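Local atomic coordinates of AP endonuclease, family protein 2 (Mycobacterium smegmatis, PDB entry 5TNV), a protein that binds magnesium in a xylose isomerase-like TIM barrel and may act as an endonuclease. Residues Arg184-Glu196 / His215-Arg229. Residues are numbered along the deposited sequence; the frame is centred on the assembly and turned at random.
Sequences RTNGIQLSLEMYE and HDAVGLNPDLGNLVR
His215 lies flat against the guanidinium of Arg184, the two planes 14° apart, with NH1 of Arg184 3.2 Å from CE1 of His215, near the ring's rim. NE2 of the same ring bonds to Asp181. OD1 of Asp216 takes both NE and NH1 of Arg184 in a side-on salt bridge, NE at 2.9 Å on the syn side. Ala217 packs its CB on CB of Arg184. Its carbonyl starts the parallel strand pairing, accepting from Leu190 N. Val218 puts CG1 3.8 Å from CG of Leu192, on the face covered by helices 169-185 and 203-213. Gly219 bonds to Leu190 O through N and to Leu192 N through O. Asn221 N reaches Leu192 O, and Asn221 O receives Met194 N almost straight. On the opposite face, shared with Ser191 and Glu193, Asn221 ND2 hydrogen-bonds to Asn139 OD1. Asp223 OD2 sits 3.1 Å from Glu193 OE2 because both bind the magnesium ion; the Glu193 carboxylate also has Asn139 as a polar partner. Leu224 CD2 meets the methyl of Met194 at 3.5 Å; a bend at chi3 (60°) turns that methyl toward Leu224. Asn226 ND2 gives an in-plane bond of 2.9 Å to Met194 O. Arg229 NH2 forms a salt bridge with Glu196 OE2 (2.8 Å), on its syn lone pair. The two strands belong to a right-handed beta-alpha-beta unit of the TIM barrel. Glu193, ending strand 189-193, and Asp223, just beyond strand 218-221, meet at the magnesium site they share with His252.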
loop_
_atom_site.group_PDB
_atom_site.type_symbol
_atom_site.label_atom_id
_atom_site.label_comp_id
_atom_site.label_asym_id
_atom_site.label_seq_id
_atom_site.Cartn_x
_atom_site.Cartn_y
_atom_site.Cartn_z
ATOM N N ARG A 184 6.382 -10.786 38.362
ATOM C CA ARG A 184 7.646 -10.394 38.977
ATOM C C ARG A 184 8.407 -11.580 39.558
ATOM O O ARG A 184 9.593 -11.774 39.338
ATOM C CB ARG A 184 7.409 -9.347 40.051
ATOM C CG ARG A 184 8.677 -8.705 40.569
ATOM C CD ARG A 184 8.605 -8.019 41.882
ATOM N NE ARG A 184 7.846 -6.841 41.992
ATOM C CZ ARG A 184 6.743 -6.651 42.733
ATOM N NH1 ARG A 184 6.241 -5.436 42.689
ATOM N NH2 ARG A 184 6.118 -7.563 43.468
ATOM N N THR A 185 7.690 -12.419 40.293
ATOM C CA THR A 185 8.306 -13.623 40.885
ATOM C C THR A 185 8.913 -14.524 39.819
ATOM O O THR A 185 9.943 -15.161 40.056
ATOM C CB THR A 185 7.239 -14.362 41.686
ATOM O OG1 THR A 185 6.840 -13.473 42.727
ATOM C CG2 THR A 185 7.759 -15.690 42.251
ATOM N N ASN A 186 8.300 -14.596 38.653
ATOM C CA ASN A 186 8.758 -15.407 37.545
ATOM C C ASN A 186 9.768 -14.739 36.637
ATOM O O ASN A 186 10.149 -15.322 35.622
ATOM C CB ASN A 186 7.583 -15.945 36.737
ATOM C CG ASN A 186 6.859 -17.058 37.461
ATOM O OD1 ASN A 186 7.111 -17.358 38.633
ATOM N ND2 ASN A 186 5.985 -17.757 36.748
ATOM N N GLY A 187 10.226 -13.552 37.016
ATOM C CA GLY A 187 11.252 -12.864 36.249
ATOM C C GLY A 187 10.735 -12.257 34.951
ATOM O O GLY A 187 11.587 -11.967 34.088
ATOM N N ILE A 188 9.443 -12.048 34.798
ATOM C CA ILE A 188 8.879 -11.507 33.576
ATOM C C ILE A 188 8.009 -10.320 33.936
ATOM O O ILE A 188 7.961 -9.877 35.086
ATOM C CB ILE A 188 8.117 -12.611 32.799
ATOM C CG1 ILE A 188 6.853 -13.088 33.483
ATOM C CG2 ILE A 188 9.028 -13.758 32.449
ATOM C CD1 ILE A 188 5.871 -13.786 32.560
ATOM N N GLN A 189 7.296 -9.762 32.950
ATOM C CA GLN A 189 6.366 -8.672 33.217
ATOM C C GLN A 189 5.019 -8.924 32.565
ATOM O O GLN A 189 4.911 -9.693 31.578
ATOM C CB GLN A 189 6.917 -7.325 32.767
ATOM C CG GLN A 189 8.183 -6.920 33.480
ATOM C CD GLN A 189 8.631 -5.502 33.130
ATOM O OE1 GLN A 189 7.878 -4.678 32.684
ATOM N NE2 GLN A 189 9.883 -5.233 33.399
ATOM N N LEU A 190 4.003 -8.257 33.118
ATOM C CA LEU A 190 2.669 -8.145 32.538
ATOM C C LEU A 190 2.579 -6.869 31.697
ATOM O O LEU A 190 3.100 -5.834 32.147
ATOM C CB LEU A 190 1.640 -8.103 33.658
ATOM C CG LEU A 190 0.166 -8.198 33.214
ATOM C CD1 LEU A 190 -0.148 -9.623 32.815
ATOM C CD2 LEU A 190 -0.710 -7.700 34.339
ATOM N N SER A 191 1.926 -6.939 30.562
ATOM C CA SER A 191 1.654 -5.761 29.758
ATOM C C SER A 191 0.136 -5.614 29.582
ATOM O O SER A 191 -0.581 -6.606 29.510
ATOM C CB SER A 191 2.347 -5.819 28.407
ATOM O OG SER A 191 2.383 -4.532 27.807
ATOM N N LEU A 192 -0.298 -4.351 29.515
ATOM C CA LEU A 192 -1.689 -3.972 29.372
ATOM C C LEU A 192 -1.942 -3.324 28.025
ATOM O O LEU A 192 -1.415 -2.264 27.713
ATOM C CB LEU A 192 -2.098 -2.969 30.463
ATOM C CG LEU A 192 -1.728 -3.346 31.909
ATOM C CD1 LEU A 192 -2.155 -2.225 32.841
ATOM C CD2 LEU A 192 -2.364 -4.685 32.291
ATOM N N GLU A 193 -2.735 -4.018 27.196
ATOM C CA GLU A 193 -2.945 -3.619 25.806
ATOM C C GLU A 193 -3.978 -2.507 25.681
ATOM O O GLU A 193 -5.177 -2.705 25.950
ATOM C CB GLU A 193 -3.361 -4.859 24.991
ATOM C CG GLU A 193 -3.545 -4.581 23.531
ATOM C CD GLU A 193 -3.885 -5.851 22.744
ATOM O OE1 GLU A 193 -3.734 -6.961 23.283
ATOM O OE2 GLU A 193 -4.276 -5.710 21.541
ATOM N N MET A 194 -3.524 -1.354 25.198
ATOM C CA MET A 194 -4.450 -0.261 24.919
ATOM C C MET A 194 -5.412 -0.659 23.823
ATOM O O MET A 194 -5.004 -1.204 22.791
ATOM C CB MET A 194 -3.671 1.001 24.540
ATOM C CG MET A 194 -2.855 1.556 25.690
ATOM S SD MET A 194 -1.932 3.046 25.337
ATOM C CE MET A 194 -3.276 4.170 24.896
ATOM N N TYR A 195 -6.688 -0.350 24.024
ATOM C CA TYR A 195 -7.778 -0.780 23.135
ATOM C C TYR A 195 -8.947 0.166 23.418
ATOM O O TYR A 195 -9.213 0.516 24.575
ATOM C CB TYR A 195 -8.108 -2.248 23.331
ATOM C CG TYR A 195 -9.176 -2.805 22.404
ATOM C CD1 TYR A 195 -10.529 -2.562 22.663
ATOM C CD2 TYR A 195 -8.860 -3.547 21.291
ATOM C CE1 TYR A 195 -11.528 -3.030 21.845
ATOM C CE2 TYR A 195 -9.856 -4.071 20.473
ATOM C CZ TYR A 195 -11.159 -3.808 20.738
ATOM O OH TYR A 195 -12.148 -4.353 19.927
ATOM N N GLU A 196 -9.658 0.537 22.384
ATOM C CA GLU A 196 -10.764 1.489 22.459
ATOM C C GLU A 196 -11.874 1.028 23.391
ATOM O O GLU A 196 -12.232 -0.147 23.514
ATOM C CB GLU A 196 -11.306 1.730 21.044
ATOM C CG GLU A 196 -11.751 0.501 20.271
ATOM C CD GLU A 196 -10.687 -0.210 19.463
ATOM O OE1 GLU A 196 -9.502 -0.188 19.822
ATOM O OE2 GLU A 196 -11.032 -0.839 18.410
ATOM N N HIS A 215 2.872 -0.650 39.895
ATOM C CA HIS A 215 3.525 -1.972 40.014
ATOM C C HIS A 215 4.691 -2.034 39.051
ATOM O O HIS A 215 4.507 -1.867 37.822
ATOM C CB HIS A 215 2.475 -3.068 39.737
ATOM C CG HIS A 215 2.960 -4.404 40.209
ATOM N ND1 HIS A 215 4.064 -5.056 39.673
ATOM C CD2 HIS A 215 2.474 -5.196 41.209
ATOM C CE1 HIS A 215 4.160 -6.195 40.371
ATOM N NE2 HIS A 215 3.235 -6.296 41.287
ATOM N N ASP A 216 5.883 -2.345 39.566
ATOM C CA ASP A 216 7.082 -2.341 38.746
ATOM C C ASP A 216 7.234 -3.547 37.822
ATOM O O ASP A 216 8.221 -3.582 37.061
ATOM C CB ASP A 216 8.338 -2.179 39.588
ATOM C CG ASP A 216 8.679 -3.303 40.506
ATOM O OD1 ASP A 216 8.021 -4.355 40.512
ATOM O OD2 ASP A 216 9.648 -3.091 41.278
ATOM N N ALA A 217 6.309 -4.463 37.826
ATOM C CA ALA A 217 6.296 -5.552 36.822
ATOM C C ALA A 217 5.084 -5.466 35.916
ATOM O O ALA A 217 4.775 -6.458 35.246
ATOM C CB ALA A 217 6.426 -6.916 37.478
ATOM N N VAL A 218 4.445 -4.305 35.847
ATOM C CA VAL A 218 3.345 -4.074 34.903
ATOM C C VAL A 218 3.693 -2.861 34.054
ATOM O O VAL A 218 4.276 -1.881 34.553
ATOM C CB VAL A 218 2.014 -3.864 35.639
ATOM C CG1 VAL A 218 0.880 -3.727 34.614
ATOM C CG2 VAL A 218 1.711 -5.024 36.603
ATOM N N GLY A 219 3.373 -2.906 32.779
ATOM C CA GLY A 219 3.599 -1.765 31.875
ATOM C C GLY A 219 2.507 -1.765 30.813
ATOM O O GLY A 219 1.656 -2.651 30.761
ATOM N N LEU A 220 2.547 -0.710 30.004
ATOM C CA LEU A 220 1.614 -0.574 28.885
ATOM C C LEU A 220 2.132 -1.281 27.634
ATOM O O LEU A 220 3.334 -1.382 27.392
ATOM C CB LEU A 220 1.357 0.905 28.554
ATOM C CG LEU A 220 0.682 1.729 29.623
ATOM C CD1 LEU A 220 0.585 3.183 29.136
ATOM C CD2 LEU A 220 -0.693 1.157 29.945
ATOM N N ASN A 221 1.169 -1.649 26.793
ATOM C CA ASN A 221 1.388 -2.100 25.418
ATOM C C ASN A 221 0.658 -1.067 24.549
ATOM O O ASN A 221 -0.586 -1.109 24.449
ATOM C CB ASN A 221 0.850 -3.506 25.223
ATOM C CG ASN A 221 0.720 -3.887 23.771
ATOM O OD1 ASN A 221 1.199 -3.189 22.871
ATOM N ND2 ASN A 221 0.067 -5.020 23.526
ATOM N N PRO A 222 1.371 -0.127 23.953
ATOM C CA PRO A 222 0.784 0.991 23.244
ATOM C C PRO A 222 0.395 0.586 21.815
ATOM O O PRO A 222 1.015 1.014 20.833
ATOM C CB PRO A 222 1.874 2.056 23.293
ATOM C CG PRO A 222 3.134 1.260 23.187
ATOM C CD PRO A 222 2.854 0.010 23.994
ATOM N N ASP A 223 -0.664 -0.235 21.707
ATOM C CA ASP A 223 -1.140 -0.741 20.404
ATOM C C ASP A 223 -1.995 0.352 19.772
ATOM O O ASP A 223 -3.216 0.211 19.639
ATOM C CB ASP A 223 -1.890 -2.031 20.604
ATOM C CG ASP A 223 -2.253 -2.747 19.321
ATOM O OD1 ASP A 223 -1.950 -2.248 18.202
ATOM O OD2 ASP A 223 -2.862 -3.847 19.431
ATOM N N LEU A 224 -1.340 1.458 19.409
ATOM C CA LEU A 224 -2.107 2.648 19.023
ATOM C C LEU A 224 -2.697 2.511 17.631
ATOM O O LEU A 224 -3.594 3.325 17.295
ATOM C CB LEU A 224 -1.298 3.930 19.195
ATOM C CG LEU A 224 -0.785 4.184 20.606
ATOM C CD1 LEU A 224 -0.209 5.585 20.720
ATOM C CD2 LEU A 224 -1.841 3.939 21.659
ATOM N N GLY A 225 -2.320 1.534 16.845
ATOM C CA GLY A 225 -3.090 1.234 15.651
ATOM C C GLY A 225 -4.574 0.987 15.985
ATOM O O GLY A 225 -5.429 1.318 15.164
ATOM N N ASN A 226 -4.856 0.427 17.149
ATOM C CA ASN A 226 -6.227 0.211 17.553
ATOM C C ASN A 226 -7.044 1.526 17.545
ATOM O O ASN A 226 -8.239 1.508 17.281
ATOM C CB ASN A 226 -6.317 -0.404 18.938
ATOM C CG ASN A 226 -5.823 -1.826 19.005
ATOM O OD1 ASN A 226 -5.816 -2.538 17.970
ATOM N ND2 ASN A 226 -5.439 -2.279 20.177
ATOM N N LEU A 227 -6.396 2.625 17.883
ATOM C CA LEU A 227 -7.007 3.943 17.926
ATOM C C LEU A 227 -6.961 4.656 16.616
ATOM O O LEU A 227 -7.947 5.334 16.212
ATOM C CB LEU A 227 -6.388 4.796 19.036
ATOM C CG LEU A 227 -6.415 4.188 20.450
ATOM C CD1 LEU A 227 -5.897 5.193 21.448
ATOM C CD2 LEU A 227 -7.787 3.659 20.825
ATOM N N VAL A 228 -5.830 4.615 15.877
ATOM C CA VAL A 228 -5.666 5.344 14.625
ATOM C C VAL A 228 -6.698 4.914 13.590
ATOM O O VAL A 228 -7.108 5.720 12.738
ATOM C CB VAL A 228 -4.217 5.153 14.133
ATOM C CG1 VAL A 228 -4.012 5.593 12.696
ATOM C CG2 VAL A 228 -3.228 5.827 15.079
ATOM N N ARG A 229 -7.156 3.661 13.629
ATOM C CA ARG A 229 -8.131 3.156 12.644
ATOM C C ARG A 229 -9.509 3.730 12.871
ATOM O O ARG A 229 -10.375 3.576 11.976
ATOM C CB ARG A 229 -8.180 1.636 12.734
ATOM C CG ARG A 229 -8.822 1.083 14.025
ATOM C CD ARG A 229 -8.405 -0.331 14.271
ATOM N NE ARG A 229 -8.927 -0.849 15.529
ATOM C CZ ARG A 229 -8.631 -2.059 15.994
ATOM N NH1 ARG A 229 -7.922 -2.909 15.268
ATOM N NH2 ARG A 229 -9.087 -2.408 17.204
HETATM O O HOH W 1 7.172 -1.969 33.312
#